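Local coordinates for serine--tRNA ligase, cytoplasmic (Candida albicans, PDB 3QO8), which attaches serine to tRNA(Ser) in two steps, first activating the amino acid with ATP and then transferring it to the acceptor end of the tRNA, at residues 34-48 / 90-104. Numbering follows the deposited sequence.
Sequences EIIAEYKEWVKLRFD and IIEKEAEADKNLRSK
I90 opens the contact by sliding past L45 in the opposite direction, its CG2 lying against the backbone O of L45, while its CD1 meets the carboxylate of D48. One turn on, K93 lends mainly its CB to the interface: L45 CD1 packs across it, and the leucine as a whole is a knob in the hole formed by I90, K93, E94 and A97. E94 supplies the hydrogen bond to W42. Its chain bends at chi2 and lays the carboxylate beside the indole. W42 NE1 donates to the anti lone pair of E94 OE2 at 2.8 Å. The bond is moderately bent, with an N-H...O angle of 153°. Small A97 faces W42; the CA atoms of A97 and W42 are 5.7 Å apart, and the methyl sits at the edge of the indole. The axes of 34-48 and 90-104 approach to 9.2 Å and run antiparallel at 156°. Their parent helices, 30-65 and 74-107, form the antiparallel coiled-coil arm of the N-terminal tRNA-binding domain, a hallmark of type-1 seryl-tRNA synthetases, and this contact is part of that arm. D98 brings its CB to 4.0 Å from W42 NE1, and its carboxylate takes a salt bridge from R102 within its own helix. N100 CB touches E38 OE1. L101 carries CD1 to I35 O and CG2, and its CD2 approaches the edge of the Y39 ring. Last comes K104: its CB packs on I35 CG1, its outer methylenes cross the E38 carboxylate, and a final bend at chi4 (-59°) takes NZ to a salt bridge with E34 OE1 at 2.9 Å.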
ATOM      1  N   GLU A  34     -13.421  27.927  27.909  1.00 41.61           N
ATOM      2  CA  GLU A  34     -12.389  27.177  28.626  1.00 43.36           C
ATOM      3  C   GLU A  34     -11.003  27.538  28.134  1.00 45.18           C
ATOM      4  O   GLU A  34     -10.063  27.693  28.920  1.00 42.96           O
ATOM      5  CB  GLU A  34     -12.612  25.673  28.472  1.00 45.23           C
ATOM      6  CG  GLU A  34     -13.985  25.230  28.953  1.00 55.62           C
ATOM      7  CD  GLU A  34     -14.212  23.742  28.801  1.00 68.84           C
ATOM      8  OE1 GLU A  34     -13.308  23.049  28.290  1.00 71.97           O
ATOM      9  OE2 GLU A  34     -15.300  23.268  29.193  1.00 76.53           O
ATOM     10  N   ILE A  35     -10.875  27.651  26.820  1.00 40.11           N
ATOM     11  CA  ILE A  35      -9.601  27.992  26.215  1.00 39.36           C
ATOM     12  C   ILE A  35      -9.158  29.371  26.702  1.00 37.26           C
ATOM     13  O   ILE A  35      -8.005  29.566  27.082  1.00 34.78           O
ATOM     14  CB  ILE A  35      -9.694  27.922  24.684  1.00 34.63           C
ATOM     15  CG1 ILE A  35      -9.664  26.458  24.247  1.00 33.24           C
ATOM     16  CG2 ILE A  35      -8.567  28.708  24.028  1.00 32.11           C
ATOM     17  CD1 ILE A  35     -10.210  26.216  22.876  1.00 31.59           C
ATOM     18  N   ILE A  36     -10.095  30.314  26.746  1.00 36.49           N
ATOM     19  CA  ILE A  36      -9.786  31.658  27.216  1.00 34.59           C
ATOM     20  C   ILE A  36      -9.351  31.662  28.683  1.00 42.34           C
ATOM     21  O   ILE A  36      -8.400  32.354  29.052  1.00 40.82           O
ATOM     22  CB  ILE A  36     -10.978  32.615  27.014  1.00 37.79           C
ATOM     23  CG1 ILE A  36     -11.309  32.735  25.522  1.00 34.41           C
ATOM     24  CG2 ILE A  36     -10.676  33.977  27.618  1.00 36.63           C
ATOM     25  CD1 ILE A  36     -12.613  33.528  25.233  1.00 37.15           C
ATOM     26  N   ALA A  37     -10.035  30.885  29.518  1.00 41.05           N
ATOM     27  CA  ALA A  37      -9.698  30.839  30.936  1.00 44.01           C
ATOM     28  C   ALA A  37      -8.284  30.296  31.129  1.00 51.53           C
ATOM     29  O   ALA A  37      -7.438  30.924  31.781  1.00 45.28           O
ATOM     30  CB  ALA A  37     -10.711  29.996  31.704  1.00 43.13           C
ATOM     31  N   GLU A  38      -8.020  29.133  30.545  1.00 51.70           N
ATOM     32  CA  GLU A  38      -6.711  28.510  30.677  1.00 49.25           C
ATOM     33  C   GLU A  38      -5.603  29.416  30.148  1.00 43.45           C
ATOM     34  O   GLU A  38      -4.507  29.456  30.701  1.00 36.90           O
ATOM     35  CB  GLU A  38      -6.699  27.142  29.999  1.00 57.16           C
ATOM     36  CG  GLU A  38      -7.822  26.242  30.499  1.00 75.81           C
ATOM     37  CD  GLU A  38      -7.544  24.766  30.300  1.00 92.64           C
ATOM     38  OE1 GLU A  38      -6.518  24.425  29.670  1.00 98.10           O
ATOM     39  OE2 GLU A  38      -8.352  23.944  30.783  1.00 97.37           O
ATOM     40  N   TYR A  39      -5.886  30.171  29.094  1.00 38.68           N
ATOM     41  CA  TYR A  39      -4.886  31.110  28.613  1.00 43.08           C
ATOM     42  C   TYR A  39      -4.517  32.138  29.686  1.00 40.05           C
ATOM     43  O   TYR A  39      -3.346  32.499  29.849  1.00 33.63           O
ATOM     44  CB  TYR A  39      -5.351  31.837  27.362  1.00 40.17           C
ATOM     45  CG  TYR A  39      -4.384  32.929  26.975  1.00 37.41           C
ATOM     46  CD1 TYR A  39      -3.225  32.633  26.266  1.00 38.51           C
ATOM     47  CD2 TYR A  39      -4.615  34.246  27.343  1.00 38.28           C
ATOM     48  CE1 TYR A  39      -2.331  33.621  25.920  1.00 43.14           C
ATOM     49  CE2 TYR A  39      -3.728  35.242  27.001  1.00 46.37           C
ATOM     50  CZ  TYR A  39      -2.588  34.925  26.290  1.00 49.42           C
ATOM     51  OH  TYR A  39      -1.701  35.917  25.948  1.00 54.58           O
ATOM     52  N   LYS A  40      -5.522  32.628  30.401  1.00 39.57           N
ATOM     53  CA  LYS A  40      -5.272  33.618  31.433  1.00 39.95           C
ATOM     54  C   LYS A  40      -4.456  33.023  32.572  1.00 39.81           C
ATOM     55  O   LYS A  40      -3.581  33.689  33.126  1.00 38.41           O
ATOM     56  CB  LYS A  40      -6.576  34.204  31.969  1.00 38.81           C
ATOM     57  CG  LYS A  40      -7.402  34.938  30.919  1.00 42.92           C
ATOM     58  CD  LYS A  40      -8.534  35.737  31.551  1.00 45.37           C
ATOM     59  CE  LYS A  40      -9.391  36.395  30.476  1.00 47.78           C
ATOM     60  NZ  LYS A  40     -10.650  36.962  31.025  1.00 61.05           N
ATOM     61  N   GLU A  41      -4.744  31.775  32.928  1.00 42.61           N
ATOM     62  CA  GLU A  41      -3.950  31.095  33.943  1.00 45.70           C
ATOM     63  C   GLU A  41      -2.510  30.979  33.472  1.00 39.05           C
ATOM     64  O   GLU A  41      -1.571  31.244  34.218  1.00 43.39           O
ATOM     65  CB  GLU A  41      -4.532  29.719  34.255  1.00 49.00           C
ATOM     66  CG  GLU A  41      -5.908  29.805  34.878  1.00 53.76           C
ATOM     67  CD  GLU A  41      -5.952  30.789  36.045  1.00 64.06           C
ATOM     68  OE1 GLU A  41      -4.952  30.865  36.798  1.00 63.14           O
ATOM     69  OE2 GLU A  41      -6.983  31.490  36.206  1.00 56.66           O
ATOM     70  N   TRP A  42      -2.339  30.596  32.218  1.00 35.19           N
ATOM     71  CA  TRP A  42      -1.006  30.472  31.654  1.00 35.46           C
ATOM     72  C   TRP A  42      -0.249  31.796  31.735  1.00 33.84           C
ATOM     73  O   TRP A  42       0.905  31.832  32.159  1.00 37.28           O
ATOM     74  CB  TRP A  42      -1.082  29.983  30.207  1.00 35.85           C
ATOM     75  CG  TRP A  42       0.249  29.909  29.585  1.00 40.49           C
ATOM     76  CD1 TRP A  42       1.158  28.898  29.709  1.00 39.23           C
ATOM     77  CD2 TRP A  42       0.859  30.902  28.757  1.00 49.83           C
ATOM     78  NE1 TRP A  42       2.291  29.197  28.999  1.00 41.37           N
ATOM     79  CE2 TRP A  42       2.135  30.421  28.405  1.00 53.94           C
ATOM     80  CE3 TRP A  42       0.449  32.150  28.274  1.00 52.83           C
ATOM     81  CZ2 TRP A  42       3.006  31.146  27.591  1.00 59.55           C
ATOM     82  CZ3 TRP A  42       1.314  32.867  27.464  1.00 53.57           C
ATOM     83  CH2 TRP A  42       2.578  32.364  27.133  1.00 57.62           C
ATOM     84  N   VAL A  43      -0.908  32.888  31.348  1.00 41.48           N
ATOM     85  CA  VAL A  43      -0.288  34.210  31.394  1.00 36.72           C
ATOM     86  C   VAL A  43       0.128  34.573  32.811  1.00 38.83           C
ATOM     87  O   VAL A  43       1.216  35.111  33.021  1.00 39.60           O
ATOM     88  CB  VAL A  43      -1.222  35.309  30.845  1.00 43.00           C
ATOM     89  CG1 VAL A  43      -0.650  36.688  31.138  1.00 44.96           C
ATOM     90  CG2 VAL A  43      -1.436  35.125  29.357  1.00 47.33           C
ATOM     91  N   LYS A  44      -0.742  34.282  33.777  1.00 34.53           N
ATOM     92  CA  LYS A  44      -0.435  34.524  35.186  1.00 38.86           C
ATOM     93  C   LYS A  44       0.846  33.810  35.592  1.00 42.12           C
ATOM     94  O   LYS A  44       1.737  34.395  36.220  1.00 39.68           O
ATOM     95  CB  LYS A  44      -1.603  34.084  36.076  1.00 46.91           C
ATOM     96  CG  LYS A  44      -2.765  35.075  36.092  1.00 58.38           C
ATOM     97  CD  LYS A  44      -4.084  34.419  36.499  1.00 72.35           C
ATOM     98  CE  LYS A  44      -3.987  33.719  37.848  1.00 86.61           C
ATOM     99  NZ  LYS A  44      -3.769  34.671  38.974  1.00 95.65           N
ATOM    100  N   LEU A  45       0.941  32.538  35.224  1.00 42.08           N
ATOM    101  CA  LEU A  45       2.137  31.760  35.525  1.00 41.74           C
ATOM    102  C   LEU A  45       3.388  32.348  34.868  1.00 43.94           C
ATOM    103  O   LEU A  45       4.456  32.389  35.483  1.00 42.36           O
ATOM    104  CB  LEU A  45       1.933  30.298  35.118  1.00 41.50           C
ATOM    105  CG  LEU A  45       0.956  29.547  36.030  1.00 41.46           C
ATOM    106  CD1 LEU A  45       0.541  28.219  35.436  1.00 39.26           C
ATOM    107  CD2 LEU A  45       1.574  29.353  37.410  1.00 43.24           C
ATOM    108  N   ARG A  46       3.253  32.803  33.625  1.00 41.02           N
ATOM    109  CA  ARG A  46       4.369  33.413  32.900  1.00 40.67           C
ATOM    110  C   ARG A  46       4.868  34.677  33.613  1.00 43.86           C
ATOM    111  O   ARG A  46       6.080  34.891  33.758  1.00 40.36           O
ATOM    112  CB  ARG A  46       3.966  33.729  31.454  1.00 49.95           C
ATOM    113  CG  ARG A  46       5.104  34.226  30.566  1.00 64.74           C
ATOM    114  CD  ARG A  46       4.588  34.731  29.216  1.00 76.71           C
ATOM    115  NE  ARG A  46       3.871  36.001  29.338  1.00 84.92           N
ATOM    116  CZ  ARG A  46       3.251  36.618  28.335  1.00 86.63           C
ATOM    117  NH1 ARG A  46       3.251  36.086  27.118  1.00 84.62           N
ATOM    118  NH2 ARG A  46       2.629  37.770  28.549  1.00 86.44           N
ATOM    119  N   PHE A  47       3.934  35.513  34.068  1.00 41.38           N
ATOM    120  CA  PHE A  47       4.305  36.700  34.833  1.00 43.73           C
ATOM    121  C   PHE A  47       5.012  36.308  36.123  1.00 48.22           C
ATOM    122  O   PHE A  47       6.034  36.894  36.478  1.00 55.40           O
ATOM    123  CB  PHE A  47       3.081  37.565  35.162  1.00 45.42           C
ATOM    124  CG  PHE A  47       2.545  38.326  33.990  1.00 54.60           C
ATOM    125  CD1 PHE A  47       3.135  38.211  32.741  1.00 61.87           C
ATOM    126  CD2 PHE A  47       1.455  39.169  34.137  1.00 59.41           C
ATOM    127  CE1 PHE A  47       2.637  38.915  31.656  1.00 65.33           C
ATOM    128  CE2 PHE A  47       0.956  39.879  33.060  1.00 56.99           C
ATOM    129  CZ  PHE A  47       1.544  39.752  31.818  1.00 62.23           C
ATOM    130  N   ASP A  48       4.459  35.321  36.823  1.00 49.61           N
ATOM    131  CA  ASP A  48       5.032  34.866  38.086  1.00 50.17           C
ATOM    132  C   ASP A  48       6.444  34.304  37.872  1.00 43.47           C
ATOM    133  O   ASP A  48       7.361  34.578  38.645  1.00 43.81           O
ATOM    134  CB  ASP A  48       4.116  33.833  38.750  1.00 55.88           C
ATOM    135  CG  ASP A  48       4.371  33.700  40.244  1.00 63.75           C
ATOM    136  OD1 ASP A  48       5.190  34.476  40.786  1.00 62.70           O
ATOM    137  OD2 ASP A  48       3.741  32.830  40.882  1.00 65.52           O
ATOM    138  N   ILE A  90       6.326  26.577  39.635  1.00 48.33           N
ATOM    139  CA  ILE A  90       5.740  27.410  38.589  1.00 40.65           C
ATOM    140  C   ILE A  90       6.090  26.870  37.205  1.00 40.78           C
ATOM    141  O   ILE A  90       5.234  26.801  36.326  1.00 40.15           O
ATOM    142  CB  ILE A  90       6.210  28.872  38.712  1.00 37.38           C
ATOM    143  CG1 ILE A  90       5.705  29.481  40.020  1.00 40.23           C
ATOM    144  CG2 ILE A  90       5.737  29.700  37.531  1.00 35.93           C
ATOM    145  CD1 ILE A  90       6.324  30.821  40.347  1.00 45.79           C
ATOM    146  N   ILE A  91       7.347  26.470  37.019  1.00 41.00           N
ATOM    147  CA  ILE A  91       7.798  25.929  35.738  1.00 43.70           C
ATOM    148  C   ILE A  91       6.977  24.703  35.346  1.00 45.21           C
ATOM    149  O   ILE A  91       6.610  24.522  34.178  1.00 42.77           O
ATOM    150  CB  ILE A  91       9.299  25.582  35.774  1.00 46.24           C
ATOM    151  CG1 ILE A  91      10.127  26.862  35.682  1.00 44.59           C
ATOM    152  CG2 ILE A  91       9.664  24.636  34.637  1.00 45.99           C
ATOM    153  CD1 ILE A  91      11.584  26.662  35.993  1.00 49.52           C
ATOM    154  N   GLU A  92       6.675  23.876  36.339  1.00 43.50           N
ATOM    155  CA  GLU A  92       5.908  22.662  36.123  1.00 41.34           C
ATOM    156  C   GLU A  92       4.450  22.974  35.781  1.00 45.32           C
ATOM    157  O   GLU A  92       3.877  22.377  34.869  1.00 44.12           O
ATOM    158  CB  GLU A  92       5.986  21.786  37.369  1.00 51.39           C
ATOM    159  CG  GLU A  92       5.410  20.399  37.203  1.00 67.57           C
ATOM    160  CD  GLU A  92       5.722  19.513  38.392  1.00 82.55           C
ATOM    161  OE1 GLU A  92       6.444  19.977  39.302  1.00 83.06           O
ATOM    162  OE2 GLU A  92       5.248  18.357  38.419  1.00 88.88           O
ATOM    163  N   LYS A  93       3.853  23.909  36.516  1.00 40.21           N
ATOM    164  CA  LYS A  93       2.479  24.321  36.252  1.00 43.39           C
ATOM    165  C   LYS A  93       2.343  24.978  34.882  1.00 46.18           C
ATOM    166  O   LYS A  93       1.378  24.737  34.160  1.00 46.66           O
ATOM    167  CB  LYS A  93       1.989  25.288  37.323  1.00 41.77           C
ATOM    168  CG  LYS A  93       1.859  24.683  38.704  1.00 52.79           C
ATOM    169  CD  LYS A  93       1.429  25.741  39.706  1.00 63.69           C
ATOM    170  CE  LYS A  93       1.382  25.181  41.118  1.00 74.23           C
ATOM    171  NZ  LYS A  93       1.099  26.243  42.120  1.00 79.13           N
ATOM    172  N   GLU A  94       3.305  25.824  34.533  1.00 40.28           N
ATOM    173  CA  GLU A  94       3.245  26.528  33.266  1.00 38.21           C
ATOM    174  C   GLU A  94       3.213  25.526  32.118  1.00 40.97           C
ATOM    175  O   GLU A  94       2.378  25.624  31.220  1.00 35.84           O
ATOM    176  CB  GLU A  94       4.419  27.502  33.123  1.00 40.06           C
ATOM    177  CG  GLU A  94       4.336  28.404  31.893  1.00 48.26           C
ATOM    178  CD  GLU A  94       5.175  27.889  30.738  1.00 68.82           C
ATOM    179  OE1 GLU A  94       6.334  27.497  30.989  1.00 77.01           O
ATOM    180  OE2 GLU A  94       4.682  27.870  29.584  1.00 67.74           O
ATOM    181  N   ALA A  95       4.111  24.548  32.165  1.00 39.07           N
ATOM    182  CA  ALA A  95       4.206  23.558  31.101  1.00 41.47           C
ATOM    183  C   ALA A  95       2.925  22.744  31.006  1.00 44.70           C
ATOM    184  O   ALA A  95       2.489  22.384  29.911  1.00 41.94           O
ATOM    185  CB  ALA A  95       5.413  22.644  31.315  1.00 40.26           C
ATOM    186  N   GLU A  96       2.320  22.456  32.153  1.00 45.62           N
ATOM    187  CA  GLU A  96       1.072  21.707  32.178  1.00 47.08           C
ATOM    188  C   GLU A  96      -0.060  22.537  31.576  1.00 47.80           C
ATOM    189  O   GLU A  96      -0.913  22.017  30.860  1.00 46.88           O
ATOM    190  CB  GLU A  96       0.725  21.298  33.611  1.00 63.68           C
ATOM    191  CG  GLU A  96      -0.538  20.453  33.741  1.00 77.53           C
ATOM    192  CD  GLU A  96      -0.391  19.065  33.129  1.00 86.72           C
ATOM    193  OE1 GLU A  96       0.716  18.729  32.658  1.00 89.60           O
ATOM    194  OE2 GLU A  96      -1.387  18.309  33.126  1.00 89.37           O
ATOM    195  N   ALA A  97      -0.058  23.831  31.873  1.00 45.90           N
ATOM    196  CA  ALA A  97      -1.082  24.738  31.371  1.00 43.98           C
ATOM    197  C   ALA A  97      -0.973  24.887  29.860  1.00 43.53           C
ATOM    198  O   ALA A  97      -1.978  24.872  29.152  1.00 43.85           O
ATOM    199  CB  ALA A  97      -0.963  26.092  32.042  1.00 40.02           C
ATOM    200  N   ASP A  98       0.256  25.032  29.375  1.00 44.24           N
ATOM    201  CA  ASP A  98       0.490  25.175  27.949  1.00 41.40           C
ATOM    202  C   ASP A  98       0.008  23.930  27.238  1.00 45.42           C
ATOM    203  O   ASP A  98      -0.576  24.006  26.159  1.00 41.34           O
ATOM    204  CB  ASP A  98       1.970  25.393  27.657  1.00 40.73           C
ATOM    205  CG  ASP A  98       2.214  25.879  26.244  1.00 50.45           C
ATOM    206  OD1 ASP A  98       1.464  26.767  25.788  1.00 60.99           O
ATOM    207  OD2 ASP A  98       3.144  25.376  25.585  1.00 55.58           O
ATOM    208  N   LYS A  99       0.257  22.781  27.857  1.00 45.66           N
ATOM    209  CA  LYS A  99      -0.134  21.495  27.297  1.00 47.13           C
ATOM    210  C   LYS A  99      -1.653  21.364  27.179  1.00 45.86           C
ATOM    211  O   LYS A  99      -2.175  20.966  26.132  1.00 43.62           O
ATOM    212  CB  LYS A  99       0.426  20.362  28.159  1.00 48.10           C
ATOM    213  CG  LYS A  99       0.025  18.966  27.721  1.00 57.47           C
ATOM    214  CD  LYS A  99       0.714  17.906  28.578  1.00 63.92           C
ATOM    215  CE  LYS A  99       0.153  16.515  28.310  1.00 70.36           C
ATOM    216  NZ  LYS A  99       0.389  16.059  26.910  1.00 71.88           N
ATOM    217  N   ASN A 100      -2.356  21.689  28.257  1.00 45.16           N
ATOM    218  CA  ASN A 100      -3.806  21.558  28.278  1.00 50.99           C
ATOM    219  C   ASN A 100      -4.475  22.602  27.398  1.00 47.57           C
ATOM    220  O   ASN A 100      -5.533  22.360  26.822  1.00 46.21           O
ATOM    221  CB  ASN A 100      -4.344  21.649  29.708  1.00 57.25           C
ATOM    222  CG  ASN A 100      -3.906  20.480  30.568  1.00 64.41           C
ATOM    223  OD1 ASN A 100      -3.491  19.438  30.057  1.00 66.52           O
ATOM    224  ND2 ASN A 100      -4.002  20.645  31.884  1.00 67.78           N
ATOM    225  N   LEU A 101      -3.852  23.768  27.304  1.00 40.05           N
ATOM    226  CA  LEU A 101      -4.372  24.822  26.453  1.00 41.68           C
ATOM    227  C   LEU A 101      -4.314  24.368  24.996  1.00 39.00           C
ATOM    228  O   LEU A 101      -5.320  24.391  24.298  1.00 34.71           O
ATOM    229  CB  LEU A 101      -3.589  26.118  26.663  1.00 37.24           C
ATOM    230  CG  LEU A 101      -3.878  27.274  25.715  1.00 37.90           C
ATOM    231  CD1 LEU A 101      -5.290  27.796  25.927  1.00 32.86           C
ATOM    232  CD2 LEU A 101      -2.859  28.370  25.950  1.00 38.14           C
ATOM    233  N   ARG A 102      -3.148  23.918  24.546  1.00 39.41           N
ATOM    234  CA  ARG A 102      -3.019  23.479  23.160  1.00 44.40           C
ATOM    235  C   ARG A 102      -3.896  22.264  22.845  1.00 43.13           C
ATOM    236  O   ARG A 102      -4.410  22.124  21.732  1.00 36.12           O
ATOM    237  CB  ARG A 102      -1.554  23.229  22.806  1.00 49.91           C
ATOM    238  CG  ARG A 102      -0.709  24.486  22.967  1.00 62.66           C
ATOM    239  CD  ARG A 102       0.753  24.268  22.635  1.00 72.58           C
ATOM    240  NE  ARG A 102       1.524  25.487  22.865  1.00 81.58           N
ATOM    241  CZ  ARG A 102       1.690  26.452  21.964  1.00 82.36           C
ATOM    242  NH1 ARG A 102       1.148  26.339  20.758  1.00 78.59           N
ATOM    243  NH2 ARG A 102       2.403  27.529  22.268  1.00 82.29           N
ATOM    244  N   SER A 103      -4.082  21.400  23.835  1.00 43.12           N
ATOM    245  CA  SER A 103      -4.941  20.234  23.677  1.00 44.83           C
ATOM    246  C   SER A 103      -6.374  20.655  23.405  1.00 46.96           C
ATOM    247  O   SER A 103      -7.062  20.056  22.577  1.00 49.06           O
ATOM    248  CB  SER A 103      -4.896  19.370  24.933  1.00 51.84           C
ATOM    249  OG  SER A 103      -5.972  18.451  24.953  1.00 58.58           O
ATOM    250  N   LYS A 104      -6.824  21.682  24.119  1.00 40.33           N
ATOM    251  CA  LYS A 104      -8.171  22.195  23.942  1.00 44.95           C
ATOM    252  C   LYS A 104      -8.307  22.894  22.598  1.00 38.38           C
ATOM    253  O   LYS A 104      -9.260  22.658  21.865  1.00 39.90           O
ATOM    254  CB  LYS A 104      -8.552  23.136  25.081  1.00 45.89           C
ATOM    255  CG  LYS A 104      -8.878  22.411  26.376  1.00 53.50           C
ATOM    256  CD  LYS A 104      -9.476  23.352  27.409  1.00 58.86           C
ATOM    257  CE  LYS A 104      -9.864  22.605  28.675  1.00 62.83           C
ATOM    258  NZ  LYS A 104     -10.845  21.522  28.407  1.00 66.26           N
TER